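Local coordinates for OXA-46 oxacillinase (Pseudomonas aeruginosa, PDB 3IF6), which probably hydrolyses the amide bond of beta-lactam antibiotics, as a narrow-spectrum class D serine beta-lactamase that confers resistance, at residues F81-D86 with Q190-D195; T73-H78 with W123-F128; I198-A201 with I206-A209. All coordinates share one frame; numbering follows the deposited sequence.

Interaction 1 (F81-D86 with Q190-D195); sequences FALDAD and QRLVKD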
loop_
_atom_site.group_PDB
_atom_site.type_symbol
_atom_site.label_atom_id
_atom_site.label_comp_id
_atom_site.label_asym_id
_atom_site.label_seq_id
_atom_site.Cartn_x
_atom_site.Cartn_y
_atom_site.Cartn_z
ATOM N N PHE B 81 18.221 1.948 -3.240
ATOM C CA PHE B 81 19.511 2.398 -3.813
ATOM C C PHE B 81 19.261 3.297 -5.023
ATOM O O PHE B 81 19.841 4.376 -5.125
ATOM C CB PHE B 81 20.434 1.236 -4.295
ATOM C CG PHE B 81 20.852 0.247 -3.227
ATOM C CD1 PHE B 81 20.379 0.313 -1.933
ATOM C CD2 PHE B 81 21.691 -0.808 -3.564
ATOM C CE1 PHE B 81 20.745 -0.648 -0.983
ATOM C CE2 PHE B 81 22.082 -1.755 -2.603
ATOM C CZ PHE B 81 21.609 -1.671 -1.323
ATOM N N ALA B 82 18.429 2.806 -5.952
ATOM C CA ALA B 82 18.069 3.518 -7.189
ATOM C C ALA B 82 17.380 4.873 -6.938
ATOM O O ALA B 82 17.783 5.881 -7.535
ATOM C CB ALA B 82 17.227 2.636 -8.091
ATOM N N LEU B 83 16.363 4.901 -6.063
ATOM C CA LEU B 83 15.743 6.161 -5.620
ATOM C C LEU B 83 16.768 7.112 -4.995
ATOM O O LEU B 83 16.864 8.287 -5.373
ATOM C CB LEU B 83 14.611 5.911 -4.624
ATOM C CG LEU B 83 13.294 5.366 -5.190
ATOM C CD1 LEU B 83 12.451 4.728 -4.075
ATOM C CD2 LEU B 83 12.520 6.450 -5.930
ATOM N N ASP B 84 17.545 6.587 -4.047
ATOM C CA ASP B 84 18.593 7.362 -3.397
ATOM C C ASP B 84 19.623 7.968 -4.363
ATOM O O ASP B 84 20.010 9.145 -4.207
ATOM C CB ASP B 84 19.318 6.525 -2.349
ATOM C CG ASP B 84 20.135 7.387 -1.413
ATOM O OD1 ASP B 84 21.377 7.332 -1.470
ATOM O OD2 ASP B 84 19.517 8.151 -0.646
ATOM N N ALA B 85 20.058 7.160 -5.334
ATOM C CA ALA B 85 21.063 7.544 -6.328
ATOM C C ALA B 85 20.478 8.298 -7.503
ATOM O O ALA B 85 21.173 8.588 -8.480
ATOM C CB ALA B 85 21.768 6.317 -6.832
ATOM N N ASP B 86 19.183 8.599 -7.415
ATOM C CA ASP B 86 18.411 9.202 -8.522
ATOM C C ASP B 86 18.650 8.493 -9.868
ATOM O O ASP B 86 18.711 9.123 -10.941
ATOM C CB ASP B 86 18.630 10.727 -8.616
ATOM C CG ASP B 86 17.564 11.409 -9.470
ATOM O OD1 ASP B 86 17.934 11.999 -10.521
ATOM O OD2 ASP B 86 16.349 11.300 -9.113
ATOM N N GLN B 190 11.540 5.035 1.566
ATOM C CA GLN B 190 11.144 3.868 2.327
ATOM C C GLN B 190 9.632 3.631 2.211
ATOM O O GLN B 190 9.190 2.495 2.057
ATOM C CB GLN B 190 11.617 4.008 3.780
ATOM C CG GLN B 190 13.152 3.999 3.955
ATOM C CD GLN B 190 13.580 4.080 5.426
ATOM O OE1 GLN B 190 13.441 3.113 6.185
ATOM N NE2 GLN B 190 14.094 5.243 5.835
ATOM N N ARG B 191 8.848 4.704 2.247
ATOM C CA ARG B 191 7.392 4.611 2.157
ATOM C C ARG B 191 6.964 4.167 0.768
ATOM O O ARG B 191 5.998 3.405 0.609
ATOM C CB ARG B 191 6.745 5.959 2.495
ATOM C CG ARG B 191 7.098 6.496 3.897
ATOM C CD ARG B 191 6.105 7.565 4.380
ATOM N NE ARG B 191 6.336 7.895 5.792
ATOM C CZ ARG B 191 5.809 7.235 6.830
ATOM N NH1 ARG B 191 4.987 6.213 6.648
ATOM N NH2 ARG B 191 6.089 7.608 8.068
ATOM N N LEU B 192 7.691 4.657 -0.234
ATOM C CA LEU B 192 7.428 4.320 -1.638
ATOM C C LEU B 192 7.669 2.823 -1.845
ATOM O O LEU B 192 6.799 2.129 -2.374
ATOM C CB LEU B 192 8.285 5.170 -2.614
ATOM C CG LEU B 192 8.281 4.782 -4.111
ATOM C CD1 LEU B 192 6.850 4.622 -4.651
ATOM C CD2 LEU B 192 9.075 5.760 -4.960
ATOM N N VAL B 193 8.829 2.336 -1.403
ATOM C CA VAL B 193 9.197 0.914 -1.555
ATOM C C VAL B 193 8.215 -0.019 -0.840
ATOM O O VAL B 193 7.805 -1.001 -1.425
ATOM C CB VAL B 193 10.678 0.644 -1.171
ATOM C CG1 VAL B 193 10.940 -0.860 -0.918
ATOM C CG2 VAL B 193 11.596 1.220 -2.232
ATOM N N LYS B 194 7.779 0.330 0.373
ATOM C CA LYS B 194 6.737 -0.466 1.097
ATOM C C LYS B 194 5.368 -0.425 0.415
ATOM O O LYS B 194 4.491 -1.252 0.701
ATOM C CB LYS B 194 6.565 0.003 2.550
ATOM C CG LYS B 194 7.731 -0.290 3.548
ATOM C CD LYS B 194 7.392 0.298 4.934
ATOM C CE LYS B 194 8.110 1.645 5.147
ATOM N NZ LYS B 194 7.848 2.210 6.515
ATOM N N ASP B 195 5.159 0.576 -0.431
ATOM C CA ASP B 195 3.923 0.643 -1.191
ATOM C C ASP B 195 3.994 -0.292 -2.384
ATOM O O ASP B 195 3.049 -1.008 -2.718
ATOM C CB ASP B 195 3.591 2.075 -1.642
ATOM C CG ASP B 195 2.092 2.250 -1.898
ATOM O OD1 ASP B 195 1.379 2.570 -0.922
ATOM O OD2 ASP B 195 1.623 2.002 -3.037
#

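Interaction 2 (T73-H78 with W123-F128); sequences TFKIPH and WVYELF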
loop_
_atom_site.group_PDB
_atom_site.type_symbol
_atom_site.label_atom_id
_atom_site.label_comp_id
_atom_site.label_asym_id
_atom_site.label_seq_id
_atom_site.Cartn_x
_atom_site.Cartn_y
_atom_site.Cartn_z
ATOM N N THR B 73 14.078 -10.854 -4.457
ATOM C CA THR B 73 13.859 -10.228 -3.132
ATOM C C THR B 73 14.784 -9.008 -2.912
ATOM O O THR B 73 14.532 -8.180 -2.042
ATOM C CB THR B 73 13.918 -11.250 -1.909
ATOM O OG1 THR B 73 15.259 -11.679 -1.654
ATOM C CG2 THR B 73 13.023 -12.450 -2.125
ATOM N N PHE B 74 15.848 -8.901 -3.707
ATOM C CA PHE B 74 16.785 -7.761 -3.681
ATOM C C PHE B 74 16.213 -6.500 -4.365
ATOM O O PHE B 74 16.854 -5.439 -4.349
ATOM C CB PHE B 74 18.127 -8.143 -4.326
ATOM C CG PHE B 74 19.230 -7.108 -4.114
ATOM C CD1 PHE B 74 19.877 -6.999 -2.883
ATOM C CD2 PHE B 74 19.611 -6.245 -5.139
ATOM C CE1 PHE B 74 20.877 -6.030 -2.670
ATOM C CE2 PHE B 74 20.605 -5.266 -4.941
ATOM C CZ PHE B 74 21.236 -5.159 -3.711
ATOM N N LYS B 75 15.018 -6.620 -4.967
ATOM C CA LYS B 75 14.320 -5.468 -5.599
ATOM C C LYS B 75 13.896 -4.490 -4.520
ATOM O O LYS B 75 13.845 -3.280 -4.755
ATOM C CB LYS B 75 13.108 -5.900 -6.428
ATOM C CG LYS B 75 13.433 -6.538 -7.785
ATOM C CD LYS B 75 12.134 -6.996 -8.457
ATOM C CE LYS B 75 12.332 -7.338 -9.919
ATOM N NZ LYS B 75 11.053 -7.814 -10.515
ATOM N N ILE B 76 13.635 -5.002 -3.319
ATOM C CA ILE B 76 13.388 -4.107 -2.146
ATOM C C ILE B 76 14.571 -3.147 -1.812
ATOM O O ILE B 76 14.441 -1.928 -1.981
ATOM C CB ILE B 76 12.911 -4.912 -0.920
ATOM C CG1 ILE B 76 11.700 -5.762 -1.336
ATOM C CG2 ILE B 76 12.584 -3.979 0.235
ATOM C CD1 ILE B 76 11.331 -6.868 -0.386
ATOM N N PRO B 77 15.727 -3.677 -1.344
ATOM C CA PRO B 77 16.846 -2.716 -1.160
ATOM C C PRO B 77 17.266 -2.015 -2.472
ATOM O O PRO B 77 17.581 -0.800 -2.467
ATOM C CB PRO B 77 17.997 -3.597 -0.639
ATOM C CG PRO B 77 17.607 -5.047 -0.986
ATOM C CD PRO B 77 16.098 -5.066 -0.959
ATOM N N HIS B 78 17.234 -2.749 -3.586
ATOM C CA HIS B 78 17.681 -2.189 -4.847
ATOM C C HIS B 78 16.938 -0.914 -5.240
ATOM O O HIS B 78 17.555 -0.003 -5.799
ATOM C CB HIS B 78 17.641 -3.195 -6.007
ATOM C CG HIS B 78 18.729 -2.972 -7.014
ATOM N ND1 HIS B 78 18.990 -3.849 -8.045
ATOM C CD2 HIS B 78 19.672 -1.990 -7.108
ATOM C CE1 HIS B 78 20.024 -3.404 -8.747
ATOM N NE2 HIS B 78 20.455 -2.275 -8.204
ATOM N N TRP B 123 16.102 -5.910 -17.356
ATOM C CA TRP B 123 16.805 -4.742 -17.852
ATOM C C TRP B 123 16.702 -3.457 -17.009
ATOM O O TRP B 123 17.670 -2.674 -16.946
ATOM C CB TRP B 123 16.418 -4.475 -19.302
ATOM C CG TRP B 123 15.133 -3.761 -19.551
ATOM C CD1 TRP B 123 13.905 -4.312 -19.801
ATOM C CD2 TRP B 123 14.961 -2.344 -19.638
ATOM N NE1 TRP B 123 12.975 -3.327 -20.016
ATOM C CE2 TRP B 123 13.594 -2.107 -19.930
ATOM C CE3 TRP B 123 15.830 -1.253 -19.494
ATOM C CZ2 TRP B 123 13.074 -0.818 -20.080
ATOM C CZ3 TRP B 123 15.319 0.033 -19.642
ATOM C CH2 TRP B 123 13.934 0.240 -19.922
ATOM N N VAL B 124 15.557 -3.237 -16.364
ATOM C CA VAL B 124 15.368 -2.052 -15.530
ATOM C C VAL B 124 16.318 -2.043 -14.323
ATOM O O VAL B 124 16.994 -1.022 -14.045
ATOM C CB VAL B 124 13.848 -1.844 -15.093
ATOM C CG1 VAL B 124 13.723 -0.801 -13.950
ATOM C CG2 VAL B 124 12.978 -1.470 -16.293
ATOM N N TYR B 125 16.376 -3.168 -13.617
ATOM C CA TYR B 125 17.159 -3.250 -12.400
ATOM C C TYR B 125 18.630 -3.367 -12.728
ATOM O O TYR B 125 19.478 -3.056 -11.888
ATOM C CB TYR B 125 16.675 -4.406 -11.517
ATOM C CG TYR B 125 15.452 -4.022 -10.733
ATOM C CD1 TYR B 125 14.180 -4.425 -11.144
ATOM C CD2 TYR B 125 15.563 -3.205 -9.609
ATOM C CE1 TYR B 125 13.056 -4.043 -10.443
ATOM C CE2 TYR B 125 14.449 -2.810 -8.917
ATOM C CZ TYR B 125 13.201 -3.242 -9.345
ATOM O OH TYR B 125 12.128 -2.846 -8.657
ATOM N N GLU B 126 18.918 -3.815 -13.948
ATOM C CA GLU B 126 20.277 -3.837 -14.480
ATOM C C GLU B 126 20.745 -2.435 -14.852
ATOM O O GLU B 126 21.887 -2.081 -14.555
ATOM C CB GLU B 126 20.372 -4.758 -15.690
ATOM C CG GLU B 126 20.403 -6.185 -15.286
ATOM C CD GLU B 126 20.514 -7.130 -16.421
ATOM O OE1 GLU B 126 20.309 -6.723 -17.581
ATOM O OE2 GLU B 126 20.815 -8.306 -16.137
ATOM N N LEU B 127 19.869 -1.648 -15.482
ATOM C CA LEU B 127 20.134 -0.221 -15.700
ATOM C C LEU B 127 20.262 0.591 -14.383
ATOM O O LEU B 127 21.041 1.539 -14.322
ATOM C CB LEU B 127 19.104 0.412 -16.660
ATOM C CG LEU B 127 18.962 1.950 -16.760
ATOM C CD1 LEU B 127 20.239 2.662 -17.288
ATOM C CD2 LEU B 127 17.743 2.309 -17.604
ATOM N N PHE B 128 19.499 0.237 -13.345
ATOM C CA PHE B 128 19.668 0.878 -12.033
ATOM C C PHE B 128 21.090 0.583 -11.551
ATOM O O PHE B 128 21.785 1.479 -11.073
ATOM C CB PHE B 128 18.704 0.323 -10.984
ATOM C CG PHE B 128 17.260 0.758 -11.132
ATOM C CD1 PHE B 128 16.885 1.814 -11.948
ATOM C CD2 PHE B 128 16.271 0.116 -10.374
ATOM C CE1 PHE B 128 15.525 2.190 -12.039
ATOM C CE2 PHE B 128 14.916 0.492 -10.453
ATOM C CZ PHE B 128 14.545 1.519 -11.281
#

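Interaction 3 (I198-A201 with I206-A209); sequences ITEA and ILRA. With EDO (1,2-ethanediol), chain J.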
loop_
_atom_site.group_PDB
_atom_site.type_symbol
_atom_site.label_atom_id
_atom_site.label_comp_id
_atom_site.label_asym_id
_atom_site.label_seq_id
_atom_site.Cartn_x
_atom_site.Cartn_y
_atom_site.Cartn_z
ATOM N N ILE B 198 3.078 -4.036 -1.853
ATOM C CA ILE B 198 1.709 -4.507 -1.637
ATOM C C ILE B 198 1.305 -5.560 -2.671
ATOM O O ILE B 198 1.270 -5.296 -3.882
ATOM C CB ILE B 198 0.667 -3.339 -1.613
ATOM C CG1 ILE B 198 0.960 -2.376 -0.452
ATOM C CG2 ILE B 198 -0.790 -3.907 -1.585
ATOM C CD1 ILE B 198 0.555 -0.976 -0.709
ATOM N N THR B 199 0.983 -6.755 -2.187
ATOM C CA THR B 199 0.447 -7.758 -3.077
ATOM C C THR B 199 -1.029 -7.999 -2.832
ATOM O O THR B 199 -1.713 -8.572 -3.665
ATOM C CB THR B 199 1.254 -9.104 -3.003
ATOM O OG1 THR B 199 0.937 -9.787 -1.783
ATOM C CG2 THR B 199 2.710 -8.812 -3.012
ATOM N N GLU B 200 -1.512 -7.598 -1.669
ATOM C CA GLU B 200 -2.897 -7.911 -1.253
ATOM C C GLU B 200 -3.196 -7.109 -0.033
ATOM O O GLU B 200 -2.275 -6.727 0.667
ATOM C CB GLU B 200 -3.061 -9.378 -0.901
ATOM C CG GLU B 200 -4.441 -9.919 -1.215
ATOM C CD GLU B 200 -4.622 -11.378 -0.800
ATOM O OE1 GLU B 200 -3.636 -12.172 -0.828
ATOM O OE2 GLU B 200 -5.783 -11.752 -0.491
ATOM N N ALA B 201 -4.478 -6.810 0.188
ATOM C CA ALA B 201 -4.937 -6.083 1.375
ATOM C C ALA B 201 -6.424 -6.289 1.582
ATOM O O ALA B 201 -7.149 -6.618 0.655
ATOM C CB ALA B 201 -4.599 -4.592 1.299
ATOM N N ILE B 206 -2.735 -5.355 5.699
ATOM C CA ILE B 206 -1.971 -5.157 4.465
ATOM C C ILE B 206 -0.808 -6.124 4.327
ATOM O O ILE B 206 0.126 -6.103 5.148
ATOM C CB ILE B 206 -1.514 -3.687 4.298
ATOM C CG1 ILE B 206 -2.765 -2.775 4.337
ATOM C CG2 ILE B 206 -0.769 -3.543 3.013
ATOM C CD1 ILE B 206 -2.525 -1.376 4.792
ATOM N N LEU B 207 -0.888 -6.956 3.277
ATOM C CA LEU B 207 0.179 -7.886 2.858
ATOM C C LEU B 207 1.220 -7.243 1.928
ATOM O O LEU B 207 0.897 -6.856 0.813
ATOM C CB LEU B 207 -0.412 -9.135 2.202
ATOM C CG LEU B 207 0.623 -10.178 1.709
ATOM C CD1 LEU B 207 1.639 -10.668 2.803
ATOM C CD2 LEU B 207 -0.051 -11.357 1.039
ATOM N N ARG B 208 2.455 -7.129 2.419
ATOM C CA ARG B 208 3.612 -6.554 1.691
ATOM C C ARG B 208 4.752 -7.594 1.539
ATOM O O ARG B 208 5.437 -7.885 2.512
ATOM C CB ARG B 208 4.167 -5.315 2.413
ATOM C CG ARG B 208 3.148 -4.221 2.728
ATOM C CD ARG B 208 3.829 -3.040 3.405
ATOM N NE ARG B 208 2.876 -2.212 4.132
ATOM C CZ ARG B 208 2.292 -1.094 3.677
ATOM N NH1 ARG B 208 2.544 -0.615 2.457
ATOM N NH2 ARG B 208 1.434 -0.454 4.460
ATOM N N ALA B 209 4.957 -8.108 0.314
ATOM C CA ALA B 209 5.806 -9.263 0.069
ATOM C C ALA B 209 6.428 -9.236 -1.330
ATOM O O ALA B 209 5.956 -8.500 -2.193
ATOM C CB ALA B 209 5.013 -10.565 0.265
HETATM C C1 EDO J . 4.787 -6.868 -5.966
HETATM O O1 EDO J . 4.974 -5.503 -5.618
HETATM C C2 EDO J . 5.649 -7.688 -5.045
HETATM O O2 EDO J . 5.001 -8.966 -4.990
#

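Interaction 1 (F81-D86 with Q190-D195)
Helices 75-84 and 187-196 come together where Leu83 and Val193 have the closest CA atoms of the two segments, 9.3 Å apart, a spacing at which side chains but not backbones can meet. The contact is a helix-helix packing in the helical part of the class D beta-lactamase fold. It joins the end of helix 75-84, closed by a Schellman motif with positive phi at Asp86, to a middle turn of the other helix. The interface is small, 118 Å² in all, purely apolar, and without any hydrogen bond between the segments.

Leu83 is the residue of its segment that reaches across. It leaves its backbone toward helix 187-196, and chi1 of -75° sets CG opposite the carbonyl carbon, so that both methyls are presented to the partner. Leu192 uses the other common setting, CG opposite its backbone N, and CD2 is the branch that reaches across. The two leucine chains meet at a slant. Val193 takes part through one methyl, CG2, and runs past Leu83 in the opposite direction; it also packs on Ile76, Thr79 and Leu80 of helix 75-84, which extends the seam toward the start of that helix.

Asp195 and Lys194 have partners outside the contact: Asp195 pairs with Arg114 and with a basic side chain of the other protein chain, Lys194 NZ with Asn181 OD1. Between the two leucines, Leu192 CD2 sits 3.6 Å from Leu83 CD1 and equally 3.6 Å from Leu83 CD2, while Leu83 CD1 lies 4.1 Å from Val193 CG2.

Interaction 2 (T73-H78 with W123-F128)
The Tyr125 ring has the chain of Lys75 over one of its faces: Lys75 CG stands 3.8 Å from the centroid of the Tyr125 ring and only 18° off its normal, which defines a CH-pi contact. The chain crosses the tyrosine side chain at about a right angle, and farther along it Lys75 CE comes within 3.4 Å of Tyr125 CE1. The His78 ring meets the same tyrosine obliquely, with planes at 36° and centroids 5.8 Å apart; His78 ND1 is 3.8 Å from Tyr125 CD2. One face of the imidazole is occupied by Phe74 CE2, toward the rim.

The far side of the imidazole meets backbone and a methylene: His78 CE1 approaches Tyr125 O to 3.2 Å, and Phe128 CB lies beside His78 NE2 at the looser distance of 4.2 Å. No hydrogen bond joins the segments. Polar ends are satisfied by neighbours: Tyr125 OH hydrogen-bonds to Thr79 OG1, whose hydroxyl also bonds to Lys75 O, so the phenol is tied at its far end to the helix that its ring packs against.

Lys75 extends fully beyond CG, which carries NZ past the tyrosine to Ala116 O and to a bound tartrate, probably from the crystallisation liquor. The lysine belongs to the S-x-x-K motif that starts at Ser72, the predicted acyl-ester nucleophile, whose side chain is about 4 Å from that of Lys75. The ring thus flanks the chain of a lysine that reaches into the active site; class D enzymes typically carry this lysine carbamylated, but here it is modelled unmodified.

Interaction 3 (I198-A201 with I206-A209)
Thr199 and Leu207 are brought together by their first torsions: chi1 of 74° turns Thr199 OG1 into the position between its backbone N and carbonyl carbon, while Leu207 CG stands opposite its own N. As a result Leu207 CD2 lies 3.4 Å from Thr199 OG1, the side chains meeting at a slant. The backbone of Thr199 also departs from strand values, with a nearly helical psi, and this makes Thr199 and Glu200 both face Leu207: a classic beta bulge in the antiparallel hairpin of strands 198-201 and 206-213.

Two hydrogen bonds grip Leu207. Thr199 N donates to Leu207 O at 3.0 Å with an angle of 160° at the hydrogen, and Leu207 N donates to Glu200 O at the same 3.0 Å but more bent, 137°. On either side of the bulge, Ile198 with Arg208 and Ala201 with Ile206 are non-hydrogen-bonded pairs whose side chains share one face of the sheet. There Ile198 CG1 touches Ile206 CG2 at 4.0 Å, and Ile206 CG2 also lies 3.9 Å above the plane of the Arg208 guanidinium, over its centre. An ethanediol, probably from the crystallisation liquor, is weakly bonded through O2 to Ala209 O.

Arg208 has its polar partners beyond the hairpin, in Lys194 O, Glu225 and an acidic side chain of the other protein chain; Glu200 pairs with Arg254. With an aliphatic group over its face and three acceptors along its nitrogens, the guanidinium is probably held in one orientation, its charge probably offset by the two acidic partners, although a basic side chain of the other protein chain is also near NH2.

How the interactions relate
Interactions 1 and 2 share helix 75-84 and touch directly, through Ala82 on Phe128 and Val193 on Ile76, with centres 11 Å apart. Both are buried and without hydrogen bonds between their segments; 1 is purely aliphatic, whereas 2 adds rings and the lysine beside the predicted nucleophile. Interaction 3 differs in kind: a hairpin held by backbone hydrogen bonds on the outer strand of the sheet within the chain, its buried residues accompanied by partly exposed Thr199 and Glu200. The centres of interactions 1 and 3 are about 17 Å apart. The hydrogen bond between Arg208 and the backbone of Lys194 ties strand to helix where both approach the other protein chain.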